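Local atomic coordinates of putative branched chain amino acid ABC transporter, periplasmic amino acid-binding protein (Brucella ovis, PDB entry 4XFK), a protein that probably binds leucine, isoleucine, valine and related amino acids in the periplasm as part of an ABC-type amino-acid transport system. Residues A[16-21]-A[84-89]; A[79-84]-A[111-116]; A[28-33]-A[294-299]; A[62-67]-A[88-93]. The protein carries 1 engineered substitution. All coordinates share one frame; numbering follows the deposited sequence. Where two conformers were deposited one is given.

Contacts 1 and 2 share Gln84. They build on neighbouring strands of the parallel sheet, 13-18, 81-84 and 111-114, and their centres lie about 10 Å apart. Contact 3 adds two helices beside the loops that follow these strands, with its centre about 10 Å from that of contact 1. The three meet at one sodium ion, which takes Gly85 O from contact 1, Gly116 O from contact 2 and Tyr31 OH from contact 3. Contact 4 shares Ser88 and Ala89 with contact 1 and packs two helices side by side. It stays about 8 Å from contact 3 at the nearest atoms. An acetate ion sits at Ser88, where contacts 1 and 4 overlap.

Contact 1: A[16-21]-A[84-89]; sequences LVETLS and QGSSSA. With NA (sodium ion), chain D; ACT (acetate ion), chain B.
Glu18, at the end of strand 13-18, turns its carboxylate to the loop at Gly85 and Ser86. The contact lies at the C-terminal ends of neighbouring strands of the parallel sheet in this periplasmic binding protein fold. Polar bonds dominate. OE2 of Glu18 accepts from Gly85 N at 2.8 Å, nearly along the C-O axis and almost straight (169°). Ser86 N reaches the syn lone pair of the same OE2, also at 2.8 Å, by a more bent bond. Glu18 OE1 receives Ser86 OG on its syn lone pair at 2.5 Å, and Thr19 N comes to its anti side. Four donors thus grip the two oxygens and fix the rotation of the group. Such a setting would be expected to favour the charged form. Water 1 bridges Thr19 OG1 and Ser86 OG.

Packing is slight. Gln84 CG lies 3.1 Å from Val17 O. The amide beyond it turns elsewhere: NE2 donates to Ser87 O, and OE1 accepts from Tyr112 OH.

The loop also serves a metal. Gly85 O binds sodium at 2.3 Å, together with Tyr31 OH and Gly116 O. Water 2, another sodium ligand, donates to Ser86 O at 2.8 Å.

Contact 2: A[79-84]-A[111-116]; sequences AQIIVQ and LYLNLG. With NA (sodium ion), chain D.
Tyr112 OH donates to Gln84 OE1 at 2.7 Å, joining two side chains above adjacent parallel strands. The donor is tilted 22° from the carbonyl plane, and the amide and ring planes stand 42° apart. Ile82 O lies at the ring edge, in its plane. The ring also meets His131 of the next strand.

A parallel ladder runs below. Leu111 N donates to Gln80 O, Ile82 N to Leu111 O at 2.8 Å, Leu113 N to Ile82 O, and Leu115 N to Gln84 O. The bond from Gln84 N to Leu113 O is weak at 3.5 Å. Beyond the ladder, Asn114 OD1 accepts from Gly116 N in an Asx turn and also takes Ala117 N. Gly116 O binds sodium at 2.3 Å.

The face with Ile81, Val83, Leu111 and Leu113 is apolar. Ile81 CG2 meets Leu113 CG at 3.6 Å. Val83 CG1 and Leu115 CD1 are tight at 3.4 Å. Helix 296-312 covers this side with Phe306, Leu303 and Ala299.

The strands belong to the beta-alpha-beta unit 81-84, 88-104, 111-114. On these two strands the Gln84 face carries a buried polar pair, Gln84 OE1 and Tyr112 OH satisfying each other beside apolar Ile82. The Val83 face is hydrocarbon, and the sodium ligand sits just past the strand end.

Contact 3: A[28-33]-A[294-299]; sequences GLLYRA and YVEPAA. With NA (sodium ion), chain D.
Tyr31, a ligand of the bound sodium, packs on Val295 where helix 26-44 meets the start of helix 296-312 in this periplasmic binding protein fold. The two segments are far apart in the chain, yet the contact is largely buried. No hydrogen bond crosses it.

Val295 packs against both Leu30 and Tyr31. Its CG2 lies over one face of the Tyr31 ring in a CH-pi contact, 4.0 Å from the centroid and 18° off the normal, shifted toward the rim. The same methyl touches Leu30 CB at 3.7 Å. Val295 CB is 3.4 Å from Tyr31 CZ. Val295 CG1 lies over the centre of the Tyr294 ring, within its own segment, and also reaches the hydroxyl end of Tyr31.

Leu30 spreads its methyls over two neighbours. Leu30 CD1 lies 3.7 Å from Tyr294 CD2, at the edge of that ring and in its plane. The other methyl, Leu30 CD2, lies 3.5 Å from Glu296 OE2. That oxygen has its polar partners elsewhere, in His290 NE2 and Tyr284 OH, while OE1 accepts from Ser293 N. Tyr294 OH bonds Thr27 OG1, a further link to helix 26-44.

Val295 and Ala299 both lie to one side of the Tyr31 ring plane, Ala299 CB obliquely, near CD1. The tyrosine hydroxyl extends to the metal site shared with Gly85 O and Gly116 O. Tyr31 OH binds sodium at 2.4 Å, and Val295 CG1 lies 3.3 Å from that same oxygen.

Contact 4: A[62-67]-A[88-93]; sequences GGPVGA and SAVAGQ. With ACT (acetate ion), chain B.
At the start of helix 88-104, which packs on Pro64 through Ala89 and Val90, Ser88 OG donates to acetate OXT at 2.6 Å. Ser88 N donates to the other acetate oxygen, O, at 2.8 Å. Ser88 OG stands beside its own backbone N (chi1 -72°), which lets both groups hold one carboxylate. The hydroxyl also bonds Ala119 N, and Glu118 N and Tyr166 OH bind the acetate too. The ion probably comes from the crystallisation liquor. Its setting is consistent with the place where leucine-binding proteins hold the carboxylate of their amino acid.

Away from the acetate, the helices meet through small apolar groups. The axes of 63-67 and 88-93 approach to 8.3 Å, at 36°. Val90 CG1 meets Ala67 CB at 3.6 Å, and Val90 CG2 lies 3.6 Å from Gly63 C. Pro64 CG sits by Ala89 O, with Ala89 CB at 4.1 Å. The side chains of Pro64 and Val90 cross at about a right angle. Further on, Gln93 CG lies 3.5 Å from Pro64 O, while its NE2 bonds Asp97 OD2.

No hydrogen bond joins the two segments, so they meet through packing of small groups. The polar work is done at the N-terminal end of helix 88-104, where the helix dipole would be expected to favour a bound carboxylate.

Contact 1: A[16-21]-A[84-89]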
loop_
_atom_site.group_PDB
_atom_site.type_symbol
_atom_site.label_atom_id
_atom_site.label_comp_id
_atom_site.label_asym_id
_atom_site.label_seq_id
_atom_site.Cartn_x
_atom_site.Cartn_y
_atom_site.Cartn_z
ATOM N N LEU A 16 6.032 15.119 2.859
ATOM C CA LEU A 16 6.247 13.674 2.860
ATOM C C LEU A 16 6.929 13.319 4.171
ATOM O O LEU A 16 8.061 13.749 4.437
ATOM C CB LEU A 16 7.131 13.278 1.677
ATOM C CG LEU A 16 7.542 11.808 1.608
ATOM C CD1 LEU A 16 6.332 10.898 1.441
ATOM C CD2 LEU A 16 8.551 11.578 0.481
ATOM N N VAL A 17 6.224 12.577 5.017
ATOM C CA VAL A 17 6.764 12.187 6.310
ATOM C C VAL A 17 7.034 10.692 6.256
ATOM O O VAL A 17 6.115 9.878 6.330
ATOM C CB VAL A 17 5.785 12.518 7.449
ATOM C CG1 VAL A 17 6.342 12.065 8.797
ATOM C CG2 VAL A 17 5.464 14.013 7.463
ATOM N N GLU A 18 8.301 10.337 6.107
ATOM C CA GLU A 18 8.686 8.962 5.808
ATOM C C GLU A 18 10.055 8.638 6.363
ATOM O O GLU A 18 10.807 9.533 6.734
ATOM C CB GLU A 18 8.694 8.704 4.295
ATOM C CG GLU A 18 7.384 8.168 3.756
ATOM C CD GLU A 18 7.012 6.837 4.383
ATOM O OE1 GLU A 18 7.915 6.159 4.924
ATOM O OE2 GLU A 18 5.823 6.468 4.339
ATOM N N THR A 19 10.384 7.353 6.414
ATOM C CA THR A 19 11.749 6.936 6.705
ATOM C C THR A 19 12.577 7.129 5.445
ATOM O O THR A 19 12.407 6.394 4.477
ATOM C CB THR A 19 11.797 5.461 7.125
ATOM O OG1 THR A 19 10.804 5.228 8.135
ATOM C CG2 THR A 19 13.186 5.104 7.655
ATOM N N LEU A 20 13.465 8.121 5.456
ATOM C CA LEU A 20 14.090 8.578 4.210
ATOM C C LEU A 20 15.606 8.412 4.188
ATOM O O LEU A 20 16.264 8.818 3.222
ATOM C CB LEU A 20 13.698 10.031 3.906
ATOM C CG LEU A 20 12.206 10.209 3.593
ATOM C CD1 LEU A 20 11.847 11.688 3.521
ATOM C CD2 LEU A 20 11.818 9.474 2.317
ATOM N N SER A 21 16.169 7.810 5.235
ATOM C CA SER A 21 17.602 7.537 5.244
ATOM C C SER A 21 17.894 6.350 6.138
ATOM O O SER A 21 17.094 6.001 7.005
ATOM C CB SER A 21 18.413 8.754 5.719
ATOM O OG SER A 21 18.174 9.044 7.092
ATOM N N GLN A 84 2.121 9.912 3.603
ATOM C CA GLN A 84 2.885 8.864 4.269
ATOM C C GLN A 84 2.267 7.526 3.887
ATOM O O GLN A 84 1.086 7.472 3.520
ATOM C CB GLN A 84 2.858 9.069 5.790
ATOM C CG GLN A 84 3.621 8.019 6.608
ATOM C CD GLN A 84 2.757 6.826 6.998
ATOM O OE1 GLN A 84 1.546 6.824 6.776
ATOM N NE2 GLN A 84 3.384 5.805 7.580
ATOM N N GLY A 85 3.043 6.443 3.956
ATOM C CA GLY A 85 2.478 5.127 3.710
ATOM C C GLY A 85 3.231 3.895 4.190
ATOM O O GLY A 85 2.708 2.788 4.058
ATOM N N SER A 86 4.436 4.039 4.744
ATOM C CA SER A 86 5.237 2.833 4.989
ATOM C C SER A 86 4.909 2.046 6.254
ATOM O O SER A 86 5.342 0.909 6.377
ATOM C CB SER A 86 6.739 3.145 4.960
ATOM O OG SER A 86 7.089 4.015 6.023
ATOM N N SER A 87 4.169 2.624 7.191
ATOM C CA SER A 87 3.843 1.919 8.439
ATOM C C SER A 87 2.477 2.305 8.959
ATOM O O SER A 87 2.200 3.487 9.136
ATOM C CB SER A 87 4.871 2.233 9.527
ATOM O OG SER A 87 4.375 1.850 10.802
ATOM N N SER A 88 1.637 1.318 9.245
ATOM C CA SER A 88 0.350 1.596 9.871
ATOM C C SER A 88 0.476 2.058 11.314
ATOM O O SER A 88 -0.425 2.701 11.836
ATOM C CB SER A 88 -0.578 0.381 9.790
ATOM O OG SER A 88 -1.034 0.197 8.461
ATOM N N ALA A 89 1.577 1.712 11.968
ATOM C CA ALA A 89 1.797 2.201 13.327
ATOM C C ALA A 89 1.992 3.715 13.283
ATOM O O ALA A 89 1.396 4.468 14.056
ATOM C CB ALA A 89 2.998 1.511 13.951
HETATM NA NA NA D . 2.762 0.763 2.957
HETATM C C ACT B . 1.611 -1.422 6.994
HETATM O O ACT B . 2.055 -1.247 8.153
HETATM O OXT ACT B . 0.625 -0.725 6.662
HETATM C CH3 ACT B . 2.242 -2.412 6.067
HETATM O O HOH W 1 9.371 2.989 7.199
HETATM O O HOH W 2 4.577 -0.131 3.875
HETATM O O HOH W 3 2.234 -1.207 1.971
#

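Contact 2: A[79-84]-A[111-116]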
loop_
_atom_site.group_PDB
_atom_site.type_symbol
_atom_site.label_atom_id
_atom_site.label_comp_id
_atom_site.label_asym_id
_atom_site.label_seq_id
_atom_site.Cartn_x
_atom_site.Cartn_y
_atom_site.Cartn_z
ATOM N N ALA A 79 2.613 23.237 5.493
ATOM C CA ALA A 79 2.048 22.122 4.735
ATOM C C ALA A 79 0.543 22.047 4.955
ATOM O O ALA A 79 0.076 22.059 6.097
ATOM C CB ALA A 79 2.707 20.806 5.130
ATOM N N GLN A 80 -0.216 21.971 3.866
ATOM C CA GLN A 80 -1.661 21.762 3.957
ATOM C C GLN A 80 -2.007 20.291 3.766
ATOM O O GLN A 80 -3.152 19.881 3.971
ATOM C CB GLN A 80 -2.415 22.584 2.904
ATOM C CG GLN A 80 -2.094 24.069 2.875
ATOM C CD GLN A 80 -1.103 24.403 1.772
ATOM O OE1 GLN A 80 -0.384 23.527 1.282
ATOM N NE2 GLN A 80 -1.056 25.666 1.377
ATOM N N ILE A 81 -1.021 19.508 3.337
ATOM C CA ILE A 81 -1.203 18.094 3.030
ATOM C C ILE A 81 -0.013 17.307 3.567
ATOM O O ILE A 81 1.146 17.723 3.408
ATOM C CB ILE A 81 -1.311 17.852 1.508
ATOM C CG1 ILE A 81 -2.394 18.752 0.908
ATOM C CG2 ILE A 81 -1.567 16.372 1.206
ATOM C CD1 ILE A 81 -2.703 18.454 -0.518
ATOM N N ILE A 82 -0.317 16.193 4.228
ATOM C CA ILE A 82 0.672 15.246 4.730
ATOM C C ILE A 82 0.530 13.951 3.941
ATOM O O ILE A 82 -0.583 13.441 3.796
ATOM C CB ILE A 82 0.403 14.907 6.216
ATOM C CG1 ILE A 82 0.362 16.177 7.078
ATOM C CG2 ILE A 82 1.417 13.881 6.742
ATOM C CD1 ILE A 82 1.667 16.936 7.127
ATOM N N VAL A 83 1.643 13.415 3.460
ATOM C CA VAL A 83 1.656 12.143 2.748
ATOM C C VAL A 83 2.583 11.154 3.459
ATOM O O VAL A 83 3.699 11.517 3.862
ATOM C CB VAL A 83 2.148 12.347 1.314
ATOM C CG1 VAL A 83 2.419 11.029 0.652
ATOM C CG2 VAL A 83 1.137 13.186 0.519
ATOM N N GLN A 84 2.121 9.912 3.603
ATOM C CA GLN A 84 2.885 8.864 4.269
ATOM C C GLN A 84 2.267 7.526 3.887
ATOM O O GLN A 84 1.086 7.472 3.520
ATOM C CB GLN A 84 2.858 9.069 5.790
ATOM C CG GLN A 84 3.621 8.019 6.608
ATOM C CD GLN A 84 2.757 6.826 6.998
ATOM O OE1 GLN A 84 1.546 6.824 6.776
ATOM N NE2 GLN A 84 3.384 5.805 7.580
ATOM N N LEU A 111 -4.956 17.922 5.219
ATOM C CA LEU A 111 -5.298 16.626 4.640
ATOM C C LEU A 111 -4.204 15.600 4.867
ATOM O O LEU A 111 -3.023 15.916 4.766
ATOM C CB LEU A 111 -5.508 16.755 3.133
ATOM C CG LEU A 111 -6.838 17.289 2.631
ATOM C CD1 LEU A 111 -6.699 17.788 1.208
ATOM C CD2 LEU A 111 -7.884 16.184 2.727
ATOM N N TYR A 112 -4.603 14.364 5.151
ATOM C CA TYR A 112 -3.659 13.257 5.205
ATOM C C TYR A 112 -3.966 12.323 4.026
ATOM O O TYR A 112 -5.011 11.662 3.990
ATOM C CB TYR A 112 -3.750 12.537 6.556
ATOM C CG TYR A 112 -2.977 11.238 6.674
ATOM C CD1 TYR A 112 -1.799 11.015 5.952
ATOM C CD2 TYR A 112 -3.428 10.231 7.524
ATOM C CE1 TYR A 112 -1.114 9.810 6.068
ATOM C CE2 TYR A 112 -2.755 9.045 7.640
ATOM C CZ TYR A 112 -1.607 8.834 6.917
ATOM O OH TYR A 112 -0.967 7.629 7.052
ATOM N N LEU A 113 -3.072 12.316 3.042
ATOM C CA LEU A 113 -3.154 11.363 1.940
ATOM C C LEU A 113 -2.329 10.143 2.299
ATOM O O LEU A 113 -1.096 10.169 2.299
ATOM C CB LEU A 113 -2.648 11.983 0.642
ATOM C CG LEU A 113 -3.268 13.326 0.251
ATOM C CD1 LEU A 113 -2.705 13.753 -1.092
ATOM C CD2 LEU A 113 -4.786 13.265 0.207
ATOM N N ASN A 114 -3.037 9.080 2.637
ATOM C CA ASN A 114 -2.427 7.830 3.033
ATOM C C ASN A 114 -2.193 6.998 1.782
ATOM O O ASN A 114 -3.123 6.494 1.165
ATOM C CB ASN A 114 -3.367 7.150 4.029
ATOM C CG ASN A 114 -2.997 5.715 4.311
ATOM O OD1 ASN A 114 -1.978 5.213 3.838
ATOM N ND2 ASN A 114 -3.846 5.034 5.082
ATOM N N LEU A 115 -0.931 6.888 1.384
ATOM C CA LEU A 115 -0.612 6.220 0.135
ATOM C C LEU A 115 -0.237 4.757 0.298
ATOM O O LEU A 115 0.161 4.118 -0.682
ATOM C CB LEU A 115 0.521 6.954 -0.599
ATOM C CG LEU A 115 0.231 8.392 -1.056
ATOM C CD1 LEU A 115 1.402 8.933 -1.854
ATOM C CD2 LEU A 115 -1.042 8.477 -1.884
ATOM N N GLY A 116 -0.362 4.205 1.506
ATOM C CA GLY A 116 -0.016 2.806 1.660
ATOM C C GLY A 116 -0.011 2.177 3.033
ATOM O O GLY A 116 0.519 1.074 3.181
HETATM NA NA NA D . 2.762 0.763 2.957
HETATM O O HOH W 3 2.234 -1.207 1.971
HETATM O O HOH W 2 4.577 -0.131 3.875
#

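Contact 3: A[28-33]-A[294-299]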
loop_
_atom_site.group_PDB
_atom_site.type_symbol
_atom_site.label_atom_id
_atom_site.label_comp_id
_atom_site.label_asym_id
_atom_site.label_seq_id
_atom_site.Cartn_x
_atom_site.Cartn_y
_atom_site.Cartn_z
ATOM N N GLY A 28 10.438 3.387 2.627
ATOM C CA GLY A 28 10.238 4.828 2.598
ATOM C C GLY A 28 10.830 5.469 1.356
ATOM O O GLY A 28 10.245 6.393 0.783
ATOM N N LEU A 29 11.974 4.960 0.903
ATOM C CA LEU A 29 12.604 5.508 -0.301
ATOM C C LEU A 29 11.820 5.192 -1.573
ATOM O O LEU A 29 11.894 5.936 -2.554
ATOM C CB LEU A 29 14.055 5.036 -0.416
ATOM C CG LEU A 29 14.992 5.683 0.601
ATOM C CD1 LEU A 29 16.320 4.940 0.637
ATOM C CD2 LEU A 29 15.214 7.155 0.274
ATOM N N LEU A 30 11.071 4.089 -1.575
ATOM C CA LEU A 30 10.207 3.779 -2.712
ATOM C C LEU A 30 8.967 4.681 -2.690
ATOM O O LEU A 30 8.502 5.108 -3.749
ATOM C CB LEU A 30 9.846 2.288 -2.756
ATOM C CG LEU A 30 11.056 1.367 -2.987
ATOM C CD1 LEU A 30 10.633 -0.098 -2.867
ATOM C CD2 LEU A 30 11.736 1.649 -4.343
ATOM N N TYR A 31 8.452 4.997 -1.497
ATOM C CA TYR A 31 7.438 6.062 -1.403
ATOM C C TYR A 31 7.988 7.370 -1.960
ATOM O O TYR A 31 7.306 8.051 -2.724
ATOM C CB TYR A 31 6.883 6.250 0.033
ATOM C CG TYR A 31 5.860 5.189 0.349
ATOM C CD1 TYR A 31 4.586 5.251 -0.198
ATOM C CD2 TYR A 31 6.180 4.102 1.160
ATOM C CE1 TYR A 31 3.655 4.264 0.057
ATOM C CE2 TYR A 31 5.252 3.098 1.422
ATOM C CZ TYR A 31 3.992 3.182 0.868
ATOM O OH TYR A 31 3.077 2.174 1.102
ATOM N N ARG A 32 9.212 7.721 -1.585
ATOM C CA ARG A 32 9.813 8.936 -2.113
ATOM C C ARG A 32 9.880 8.909 -3.634
ATOM O O ARG A 32 9.508 9.873 -4.284
ATOM C CB ARG A 32 11.205 9.143 -1.536
ATOM C CG ARG A 32 11.862 10.426 -2.018
ATOM C CD ARG A 32 13.240 10.572 -1.424
ATOM N NE ARG A 32 13.933 11.763 -1.907
ATOM C CZ ARG A 32 14.685 11.773 -3.004
ATOM N NH1 ARG A 32 14.817 10.662 -3.719
ATOM N NH2 ARG A 32 15.303 12.875 -3.385
ATOM N N ALA A 33 10.345 7.801 -4.203
ATOM C CA ALA A 33 10.445 7.692 -5.659
ATOM C C ALA A 33 9.079 7.899 -6.322
ATOM O O ALA A 33 8.963 8.626 -7.308
ATOM C CB ALA A 33 11.050 6.346 -6.062
ATOM N N TYR A 294 5.559 -3.243 -5.699
ATOM C CA TYR A 294 5.425 -3.162 -4.253
ATOM C C TYR A 294 4.614 -1.891 -3.910
ATOM O O TYR A 294 3.509 -1.730 -4.439
ATOM C CB TYR A 294 6.834 -3.258 -3.646
ATOM C CG TYR A 294 6.993 -3.139 -2.135
ATOM C CD1 TYR A 294 6.116 -3.756 -1.246
ATOM C CD2 TYR A 294 8.052 -2.403 -1.605
ATOM C CE1 TYR A 294 6.298 -3.632 0.130
ATOM C CE2 TYR A 294 8.241 -2.274 -0.246
ATOM C CZ TYR A 294 7.353 -2.885 0.613
ATOM O OH TYR A 294 7.512 -2.769 1.976
ATOM N N VAL A 295 5.139 -0.982 -3.087
ATOM C CA VAL A 295 4.369 0.181 -2.624
ATOM C C VAL A 295 4.155 1.262 -3.690
ATOM O O VAL A 295 3.333 2.171 -3.512
ATOM C CB VAL A 295 5.025 0.830 -1.382
ATOM C CG1 VAL A 295 5.024 -0.171 -0.213
ATOM C CG2 VAL A 295 6.441 1.295 -1.699
ATOM N N GLU A 296 4.895 1.184 -4.794
ATOM C CA GLU A 296 4.928 2.297 -5.744
ATOM C C GLU A 296 3.637 2.528 -6.542
ATOM O O GLU A 296 3.198 3.670 -6.642
ATOM C CB GLU A 296 6.157 2.206 -6.655
ATOM C CG GLU A 296 7.452 2.228 -5.864
ATOM C CD GLU A 296 8.672 2.011 -6.734
ATOM O OE1 GLU A 296 8.779 0.937 -7.371
ATOM O OE2 GLU A 296 9.531 2.919 -6.780
ATOM N N PRO A 297 3.032 1.468 -7.114
ATOM C CA PRO A 297 1.813 1.713 -7.899
ATOM C C PRO A 297 0.674 2.409 -7.130
ATOM O O PRO A 297 0.096 3.354 -7.678
ATOM C CB PRO A 297 1.429 0.306 -8.369
ATOM C CG PRO A 297 2.768 -0.392 -8.488
ATOM C CD PRO A 297 3.489 0.070 -7.251
ATOM N N ALA A 298 0.366 1.996 -5.901
ATOM C CA ALA A 298 -0.706 2.668 -5.151
ATOM C C ALA A 298 -0.377 4.143 -4.933
ATOM O O ALA A 298 -1.254 5.010 -5.023
ATOM C CB ALA A 298 -0.964 1.992 -3.819
ATOM N N ALA A 299 0.891 4.439 -4.659
ATOM C CA ALA A 299 1.288 5.821 -4.422
ATOM C C ALA A 299 1.127 6.651 -5.689
ATOM O O ALA A 299 0.569 7.756 -5.652
ATOM C CB ALA A 299 2.702 5.894 -3.893
HETATM NA NA NA D . 2.762 0.763 2.957
HETATM O O HOH W 3 2.234 -1.207 1.971
HETATM O O HOH W 2 4.577 -0.131 3.875
#

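Contact 4: A[62-67]-A[88-93]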
loop_
_atom_site.group_PDB
_atom_site.type_symbol
_atom_site.label_atom_id
_atom_site.label_comp_id
_atom_site.label_asym_id
_atom_site.label_seq_id
_atom_site.Cartn_x
_atom_site.Cartn_y
_atom_site.Cartn_z
ATOM N N GLY A 62 12.071 7.967 13.952
ATOM C CA GLY A 62 11.605 7.588 15.268
ATOM C C GLY A 62 10.219 6.983 15.372
ATOM O O GLY A 62 9.574 7.116 16.411
ATOM N N GLY A 63 9.759 6.303 14.323
ATOM C CA GLY A 63 8.476 5.616 14.384
ATOM C C GLY A 63 7.328 6.550 14.709
ATOM O O GLY A 63 7.331 7.699 14.291
ATOM N N PRO A 64 6.333 6.064 15.459
ATOM C CA PRO A 64 5.178 6.909 15.796
ATOM C C PRO A 64 5.525 8.169 16.603
ATOM O O PRO A 64 4.952 9.231 16.343
ATOM C CB PRO A 64 4.282 5.961 16.596
ATOM C CG PRO A 64 4.613 4.607 16.050
ATOM C CD PRO A 64 6.102 4.654 15.815
ATOM N N VAL A 65 6.456 8.064 17.542
ATOM C CA VAL A 65 6.887 9.228 18.314
ATOM C C VAL A 65 7.519 10.275 17.397
ATOM O O VAL A 65 7.208 11.466 17.476
ATOM C CB VAL A 65 7.882 8.835 19.429
ATOM C CG1 VAL A 65 8.520 10.073 20.050
ATOM C CG2 VAL A 65 7.176 8.010 20.496
ATOM N N GLY A 66 8.394 9.821 16.508
ATOM C CA GLY A 66 9.004 10.706 15.538
ATOM C C GLY A 66 7.979 11.362 14.633
ATOM O O GLY A 66 8.075 12.546 14.321
ATOM N N ALA A 67 6.989 10.590 14.216
ATOM C CA ALA A 67 5.968 11.089 13.309
ATOM C C ALA A 67 5.170 12.251 13.897
ATOM O O ALA A 67 4.856 13.203 13.189
ATOM C CB ALA A 67 5.040 9.959 12.902
ATOM N N SER A 88 1.637 1.318 9.245
ATOM C CA SER A 88 0.350 1.596 9.871
ATOM C C SER A 88 0.476 2.058 11.314
ATOM O O SER A 88 -0.425 2.701 11.836
ATOM C CB SER A 88 -0.578 0.381 9.790
ATOM O OG SER A 88 -1.034 0.197 8.461
ATOM N N ALA A 89 1.577 1.712 11.968
ATOM C CA ALA A 89 1.797 2.201 13.327
ATOM C C ALA A 89 1.992 3.715 13.283
ATOM O O ALA A 89 1.396 4.468 14.056
ATOM C CB ALA A 89 2.998 1.511 13.951
ATOM N N VAL A 90 2.821 4.162 12.350
ATOM C CA VAL A 90 3.004 5.590 12.124
ATOM C C VAL A 90 1.705 6.245 11.649
ATOM O O VAL A 90 1.329 7.322 12.131
ATOM C CB VAL A 90 4.145 5.851 11.129
ATOM C CG1 VAL A 90 4.133 7.297 10.652
ATOM C CG2 VAL A 90 5.499 5.505 11.771
ATOM N N ALA A 91 1.014 5.603 10.711
ATOM C CA ALA A 91 -0.225 6.163 10.168
ATOM C C ALA A 91 -1.293 6.374 11.235
ATOM O O ALA A 91 -2.036 7.352 11.187
ATOM C CB ALA A 91 -0.771 5.280 9.070
ATOM N N GLY A 92 -1.386 5.443 12.183
ATOM C CA GLY A 92 -2.334 5.565 13.282
ATOM C C GLY A 92 -2.102 6.845 14.068
ATOM O O GLY A 92 -3.046 7.527 14.480
ATOM N N GLN A 93 -0.832 7.187 14.269
ATOM C CA GLN A 93 -0.474 8.419 14.955
ATOM C C GLN A 93 -0.767 9.641 14.085
ATOM O O GLN A 93 -1.370 10.617 14.553
ATOM C CB GLN A 93 1.006 8.392 15.333
ATOM C CG GLN A 93 1.419 9.538 16.223
ATOM C CD GLN A 93 0.753 9.468 17.583
ATOM O OE1 GLN A 93 0.644 8.394 18.182
ATOM N NE2 GLN A 93 0.298 10.610 18.077
HETATM C C ACT B . 1.611 -1.422 6.994
HETATM O O ACT B . 2.055 -1.247 8.153
HETATM O OXT ACT B . 0.625 -0.725 6.662
HETATM C CH3 ACT B . 2.242 -2.412 6.067
#